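Local structure of vacuolar-sorting protein BRO1 (Saccharomyces cerevisiae, 1ZB1) at residues Ser157-Leu162 with Arg180-Ile185; Tyr75-Glu80 with Pro355-Val360. The protein helps to sort cargo proteins into the intralumenal vesicles of multivesicular bodies and recruits the DOA4 deubiquitinase to endosomes. All blocks are in the same frame, centred on the assembly; numbering follows the deposited sequence.

Both contacts join helices of the Bro1 domain, the part held in this chain, and both are buried, but they differ in place and chemistry. The centre of contact 1 lies about 6 Å from the centre of the chain and pairs helices 146-165 and 176-198, which follow each other in sequence. The centre of contact 2 lies about 23 Å from that centre and brings the late helix 349-371 onto the early helix 65-86. Contact 1 sits inside the sequence loop that contact 2 closes. It combines a phenylalanine face with a salt bridge, whereas contact 2 is packed by serine, methionine and valine. The two meet where Tyr161 touches Tyr76, and Trp349 packs against both tyrosines.

Contact 1 of 2, residues Ser157-Leu162 with Arg180-Ile185; sequences SCFEYL and RFLANI
Helix segments 157-162 and 180-185 run nearly antiparallel, at 159°, with their axes 7.8 Å apart at the closest point. They belong to helices 146-165 and 176-198, consecutive in the chain, which form an antiparallel helical hairpin in the Bro1 domain. The backbones come closest at Phe159 and Ala183, where the CA atoms are 4.9 Å apart. The small alanine side chain is consistent with this close approach. Its methyl CB packs on Phe159 CB at 3.6 Å and also reaches the backbone N of Glu160.

Phe159 makes the largest single contribution to the contact. Its CG stands anti to the carbonyl carbon, and this sets the ring beside Leu182. Leu182 CB sits over the centre of one ring face in a CH-pi contact, 3.6 Å from the ring centroid and almost on the normal. Beyond CB, the leucine crosses the ring obliquely, and its CD2 reaches Phe159 CE1 at 3.7 Å. The phenylalanine also touches Ala130 of helix 118-139 and Leu13 of a loop, while Leu182 meets Tyr239.

The polar margin is formed by Glu160 and Arg180, both partly exposed. Glu160 has CG anti to the backbone N and an extended chain. Arg180 leaves its helix pointing away from the other segment, then bends at chi2 and chi3, so its guanidinium returns to lie beside the glutamate. The carboxylate and guanidinium planes are 80° apart, so the groups do not form a flat, two-pronged pair. Arg180 NH1 has a second, weak and long ion pair with Glu164 OE2, one helical turn beyond Glu160. The salt bridge to Glu160 uses a single nitrogen, with Arg180 NH2 3.4 Å from Glu160 OE2. The same NH2 comes closer still to Glu160 CG, at 3.2 Å.

Contact 2 of 2, residues Tyr75-Glu80 with Pro355-Val360; sequences YYSFLE and PYMQDV
The rings of Phe78 and Tyr356 make no stack across this contact. The ring of Phe78 meets Tyr364 edge-to-face and also packs on Tyr368, both further along helix 349-371, while its side chain also touches Leu52 of helix 46-58. The side chain of Tyr356 leads away from segment 75-80 at its end and touches Leu73 and Lys74, while its CB lies 3.4 Å from Ser77 OG.

Ser77 is the centre of the contact. Its OG stands anti to the carbonyl carbon and is hydrogen-bonded back to Leu73 O, one turn earlier in its own helix. Across the interface, the serine meets atoms of three residues. Besides Tyr356 CB, its OG touches Met357 SD at 3.6 Å, and its CB meets Val360 CG2 at 3.7 Å. Val360 CG1, the other branch, lies 3.5 Å from Phe78 N.

Met357 bends at chi2 (-65°) and chi3 (-83°), which brings its methyl CE to Glu80 CG at 3.7 Å. Only the aliphatic part of Glu80 is used here. The chain turns at chi2, and its OE1 forms a salt bridge with Lys122 of helix 118-139.

The helix segments cross at -69°, with axes 8.7 Å apart. Segment 355-360 of helix 349-371 thus lies obliquely across segment 75-80 of helix 65-86, a helix-helix crossing within the Bro1 domain.

Contact 1 of 2, residues Ser157-Leu162 with Arg180-Ile185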
loop_
_atom_site.group_PDB
_atom_site.type_symbol
_atom_site.label_atom_id
_atom_site.label_comp_id
_atom_site.label_asym_id
_atom_site.label_seq_id
_atom_site.Cartn_x
_atom_site.Cartn_y
_atom_site.Cartn_z
ATOM N N SER A 157 6.259 1.170 -2.298
ATOM C CA SER A 157 7.437 0.873 -3.099
ATOM C C SER A 157 7.463 -0.580 -3.612
ATOM O O SER A 157 7.798 -0.824 -4.771
ATOM C CB SER A 157 8.696 1.169 -2.276
ATOM O OG SER A 157 9.866 0.878 -3.012
ATOM N N CYS A 158 7.119 -1.539 -2.754
ATOM C CA CYS A 158 7.108 -2.947 -3.153
ATOM C C CYS A 158 6.069 -3.266 -4.240
ATOM O O CYS A 158 6.380 -3.962 -5.211
ATOM C CB CYS A 158 6.865 -3.844 -1.933
ATOM S SG CYS A 158 8.194 -3.793 -0.694
ATOM N N PHE A 159 4.842 -2.779 -4.074
ATOM C CA PHE A 159 3.793 -3.027 -5.072
ATOM C C PHE A 159 4.110 -2.366 -6.412
ATOM O O PHE A 159 3.772 -2.894 -7.477
ATOM C CB PHE A 159 2.439 -2.526 -4.571
ATOM C CG PHE A 159 1.797 -3.433 -3.555
ATOM C CD1 PHE A 159 1.598 -4.787 -3.843
ATOM C CD2 PHE A 159 1.358 -2.932 -2.330
ATOM C CE1 PHE A 159 0.966 -5.631 -2.932
ATOM C CE2 PHE A 159 0.721 -3.771 -1.407
ATOM C CZ PHE A 159 0.525 -5.127 -1.711
ATOM N N GLU A 160 4.755 -1.208 -6.347
ATOM C CA GLU A 160 5.141 -0.471 -7.542
ATOM C C GLU A 160 6.167 -1.278 -8.342
ATOM O O GLU A 160 6.046 -1.414 -9.560
ATOM C CB GLU A 160 5.729 0.888 -7.140
ATOM C CG GLU A 160 6.283 1.704 -8.293
ATOM C CD GLU A 160 6.736 3.084 -7.851
ATOM O OE1 GLU A 160 7.676 3.173 -7.029
ATOM O OE2 GLU A 160 6.146 4.077 -8.324
ATOM N N TYR A 161 7.169 -1.812 -7.651
ATOM C CA TYR A 161 8.211 -2.617 -8.294
ATOM C C TYR A 161 7.595 -3.853 -8.940
ATOM O O TYR A 161 7.983 -4.258 -10.041
ATOM C CB TYR A 161 9.260 -3.051 -7.266
ATOM C CG TYR A 161 10.387 -3.882 -7.850
ATOM C CD1 TYR A 161 11.546 -3.275 -8.334
ATOM C CD2 TYR A 161 10.289 -5.274 -7.922
ATOM C CE1 TYR A 161 12.583 -4.034 -8.873
ATOM C CE2 TYR A 161 11.317 -6.042 -8.464
ATOM C CZ TYR A 161 12.463 -5.413 -8.934
ATOM O OH TYR A 161 13.499 -6.163 -9.447
ATOM N N LEU A 162 6.642 -4.462 -8.243
ATOM C CA LEU A 162 5.955 -5.637 -8.761
ATOM C C LEU A 162 5.197 -5.319 -10.063
ATOM O O LEU A 162 5.265 -6.078 -11.037
ATOM C CB LEU A 162 4.966 -6.164 -7.714
ATOM C CG LEU A 162 5.568 -6.942 -6.530
ATOM C CD1 LEU A 162 4.503 -7.129 -5.459
ATOM C CD2 LEU A 162 6.093 -8.302 -7.001
ATOM N N ARG A 180 -0.600 -2.265 -9.280
ATOM C CA ARG A 180 -0.537 -0.807 -9.393
ATOM C C ARG A 180 -1.636 -0.227 -8.483
ATOM O O ARG A 180 -1.429 0.770 -7.773
ATOM C CB ARG A 180 -0.782 -0.379 -10.844
ATOM C CG ARG A 180 -0.779 1.126 -11.076
ATOM C CD ARG A 180 0.543 1.583 -11.670
ATOM N NE ARG A 180 1.506 1.981 -10.650
ATOM C CZ ARG A 180 2.816 2.068 -10.850
ATOM N NH1 ARG A 180 3.336 1.775 -12.035
ATOM N NH2 ARG A 180 3.608 2.461 -9.863
ATOM N N PHE A 181 -2.803 -0.864 -8.511
ATOM C CA PHE A 181 -3.938 -0.448 -7.689
ATOM C C PHE A 181 -3.526 -0.531 -6.219
ATOM O O PHE A 181 -3.734 0.407 -5.450
ATOM C CB PHE A 181 -5.146 -1.362 -7.971
ATOM C CG PHE A 181 -6.297 -1.193 -7.013
ATOM C CD1 PHE A 181 -6.969 0.025 -6.904
ATOM C CD2 PHE A 181 -6.718 -2.261 -6.220
ATOM C CE1 PHE A 181 -8.039 0.177 -6.021
ATOM C CE2 PHE A 181 -7.787 -2.121 -5.332
ATOM C CZ PHE A 181 -8.450 -0.897 -5.233
ATOM N N LEU A 182 -2.938 -1.658 -5.833
ATOM C CA LEU A 182 -2.497 -1.833 -4.454
ATOM C C LEU A 182 -1.464 -0.764 -4.062
ATOM O O LEU A 182 -1.481 -0.250 -2.936
ATOM C CB LEU A 182 -1.924 -3.244 -4.272
ATOM C CG LEU A 182 -2.801 -4.308 -3.592
ATOM C CD1 LEU A 182 -4.266 -3.935 -3.649
ATOM C CD2 LEU A 182 -2.543 -5.667 -4.230
ATOM N N ALA A 183 -0.568 -0.431 -4.986
ATOM C CA ALA A 183 0.445 0.594 -4.717
ATOM C C ALA A 183 -0.230 1.951 -4.485
ATOM O O ALA A 183 0.151 2.696 -3.580
ATOM C CB ALA A 183 1.419 0.694 -5.888
ATOM N N ASN A 184 -1.229 2.263 -5.306
ATOM C CA ASN A 184 -1.952 3.527 -5.190
ATOM C C ASN A 184 -2.745 3.616 -3.887
ATOM O O ASN A 184 -2.931 4.701 -3.339
ATOM C CB ASN A 184 -2.883 3.724 -6.398
ATOM C CG ASN A 184 -2.116 4.067 -7.669
ATOM O OD1 ASN A 184 -1.022 4.624 -7.608
ATOM N ND2 ASN A 184 -2.693 3.754 -8.823
ATOM N N ILE A 185 -3.206 2.471 -3.391
ATOM C CA ILE A 185 -3.944 2.434 -2.128
ATOM C C ILE A 185 -2.981 2.778 -0.985
ATOM O O ILE A 185 -3.300 3.578 -0.104
ATOM C CB ILE A 185 -4.544 1.022 -1.866
ATOM C CG1 ILE A 185 -5.721 0.757 -2.818
ATOM C CG2 ILE A 185 -4.987 0.895 -0.411
ATOM C CD1 ILE A 185 -6.949 1.599 -2.532
#

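Contact 2 of 2, residues Tyr75-Glu80 with Pro355-Val360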
loop_
_atom_site.group_PDB
_atom_site.type_symbol
_atom_site.label_atom_id
_atom_site.label_comp_id
_atom_site.label_asym_id
_atom_site.label_seq_id
_atom_site.Cartn_x
_atom_site.Cartn_y
_atom_site.Cartn_z
ATOM N N TYR A 75 14.619 -14.459 2.748
ATOM C CA TYR A 75 14.354 -15.496 1.755
ATOM C C TYR A 75 14.401 -14.891 0.345
ATOM O O TYR A 75 14.901 -15.527 -0.579
ATOM C CB TYR A 75 12.994 -16.167 2.008
ATOM C CG TYR A 75 12.721 -17.344 1.085
ATOM C CD1 TYR A 75 13.621 -18.407 1.001
ATOM C CD2 TYR A 75 11.587 -17.372 0.266
ATOM C CE1 TYR A 75 13.408 -19.467 0.116
ATOM C CE2 TYR A 75 11.360 -18.438 -0.620
ATOM C CZ TYR A 75 12.278 -19.473 -0.690
ATOM O OH TYR A 75 12.101 -20.503 -1.585
ATOM N N TYR A 76 13.883 -13.674 0.171
ATOM C CA TYR A 76 13.923 -13.038 -1.152
ATOM C C TYR A 76 15.390 -12.845 -1.546
ATOM O O TYR A 76 15.772 -13.088 -2.701
ATOM C CB TYR A 76 13.218 -11.672 -1.149
ATOM C CG TYR A 76 12.975 -11.106 -2.550
ATOM C CD1 TYR A 76 11.768 -11.327 -3.213
ATOM C CD2 TYR A 76 13.969 -10.389 -3.220
ATOM C CE1 TYR A 76 11.549 -10.848 -4.512
ATOM C CE2 TYR A 76 13.768 -9.905 -4.523
ATOM C CZ TYR A 76 12.556 -10.138 -5.162
ATOM O OH TYR A 76 12.343 -9.657 -6.442
ATOM N N SER A 77 16.215 -12.422 -0.589
ATOM C CA SER A 77 17.638 -12.221 -0.867
ATOM C C SER A 77 18.248 -13.506 -1.407
ATOM O O SER A 77 19.014 -13.476 -2.367
ATOM C CB SER A 77 18.401 -11.779 0.390
ATOM O OG SER A 77 18.011 -10.475 0.789
ATOM N N PHE A 78 17.907 -14.633 -0.789
ATOM C CA PHE A 78 18.420 -15.928 -1.230
ATOM C C PHE A 78 18.052 -16.145 -2.691
ATOM O O PHE A 78 18.876 -16.566 -3.503
ATOM C CB PHE A 78 17.812 -17.065 -0.405
ATOM C CG PHE A 78 18.075 -18.429 -0.989
ATOM C CD1 PHE A 78 19.288 -19.073 -0.768
ATOM C CD2 PHE A 78 17.139 -19.032 -1.827
ATOM C CE1 PHE A 78 19.570 -20.302 -1.374
ATOM C CE2 PHE A 78 17.415 -20.258 -2.435
ATOM C CZ PHE A 78 18.633 -20.892 -2.209
ATOM N N LEU A 79 16.789 -15.869 -3.003
ATOM C CA LEU A 79 16.251 -16.025 -4.356
ATOM C C LEU A 79 16.908 -15.097 -5.369
ATOM O O LEU A 79 17.176 -15.501 -6.503
ATOM C CB LEU A 79 14.749 -15.736 -4.353
ATOM C CG LEU A 79 13.674 -16.820 -4.256
ATOM C CD1 LEU A 79 14.224 -18.171 -3.826
ATOM C CD2 LEU A 79 12.606 -16.313 -3.319
ATOM N N GLU A 80 17.136 -13.849 -4.968
ATOM C CA GLU A 80 17.738 -12.872 -5.866
ATOM C C GLU A 80 19.162 -13.283 -6.247
ATOM O O GLU A 80 19.544 -13.211 -7.420
ATOM C CB GLU A 80 17.724 -11.477 -5.223
ATOM C CG GLU A 80 18.121 -10.359 -6.175
ATOM C CD GLU A 80 17.157 -10.210 -7.345
ATOM O OE1 GLU A 80 16.871 -11.220 -8.029
ATOM O OE2 GLU A 80 16.697 -9.079 -7.591
ATOM N N PRO A 355 19.981 -3.954 2.462
ATOM C CA PRO A 355 20.558 -4.318 3.763
ATOM C C PRO A 355 20.600 -5.822 4.082
ATOM O O PRO A 355 21.373 -6.255 4.941
ATOM C CB PRO A 355 19.683 -3.551 4.754
ATOM C CG PRO A 355 19.249 -2.347 3.964
ATOM C CD PRO A 355 18.918 -2.946 2.623
ATOM N N TYR A 356 19.783 -6.615 3.392
ATOM C CA TYR A 356 19.729 -8.062 3.634
ATOM C C TYR A 356 20.593 -8.923 2.713
ATOM O O TYR A 356 20.862 -10.086 3.022
ATOM C CB TYR A 356 18.283 -8.561 3.529
ATOM C CG TYR A 356 17.338 -7.903 4.502
ATOM C CD1 TYR A 356 16.738 -6.677 4.206
ATOM C CD2 TYR A 356 17.069 -8.490 5.737
ATOM C CE1 TYR A 356 15.886 -6.049 5.132
ATOM C CE2 TYR A 356 16.227 -7.875 6.663
ATOM C CZ TYR A 356 15.642 -6.657 6.355
ATOM O OH TYR A 356 14.830 -6.042 7.281
ATOM N N MET A 357 21.031 -8.355 1.594
ATOM C CA MET A 357 21.821 -9.094 0.609
ATOM C C MET A 357 23.181 -9.671 1.044
ATOM O O MET A 357 23.487 -10.827 0.747
ATOM C CB MET A 357 22.004 -8.227 -0.640
ATOM C CG MET A 357 20.698 -7.893 -1.359
ATOM S SD MET A 357 19.853 -9.340 -2.072
ATOM C CE MET A 357 20.716 -9.511 -3.611
ATOM N N GLN A 358 23.992 -8.879 1.742
ATOM C CA GLN A 358 25.316 -9.335 2.182
ATOM C C GLN A 358 25.366 -10.638 2.989
ATOM O O GLN A 358 26.031 -11.597 2.590
ATOM C CB GLN A 358 26.006 -8.229 2.988
ATOM C CG GLN A 358 27.157 -7.551 2.267
ATOM C CD GLN A 358 28.324 -8.489 1.998
ATOM O OE1 GLN A 358 28.212 -9.437 1.217
ATOM N NE2 GLN A 358 29.456 -8.227 2.650
ATOM N N ASP A 359 24.680 -10.671 4.127
ATOM C CA ASP A 359 24.690 -11.860 4.979
ATOM C C ASP A 359 24.216 -13.133 4.274
ATOM O O ASP A 359 24.752 -14.222 4.511
ATOM C CB ASP A 359 23.845 -11.625 6.241
ATOM C CG ASP A 359 24.470 -10.603 7.181
ATOM O OD1 ASP A 359 25.704 -10.659 7.391
ATOM O OD2 ASP A 359 23.728 -9.751 7.720
ATOM N N VAL A 360 23.214 -12.996 3.410
ATOM C CA VAL A 360 22.679 -14.138 2.679
ATOM C C VAL A 360 23.672 -14.681 1.651
ATOM O O VAL A 360 23.817 -15.890 1.502
ATOM C CB VAL A 360 21.343 -13.770 1.979
ATOM C CG1 VAL A 360 20.952 -14.851 0.984
ATOM C CG2 VAL A 360 20.245 -13.614 3.028
#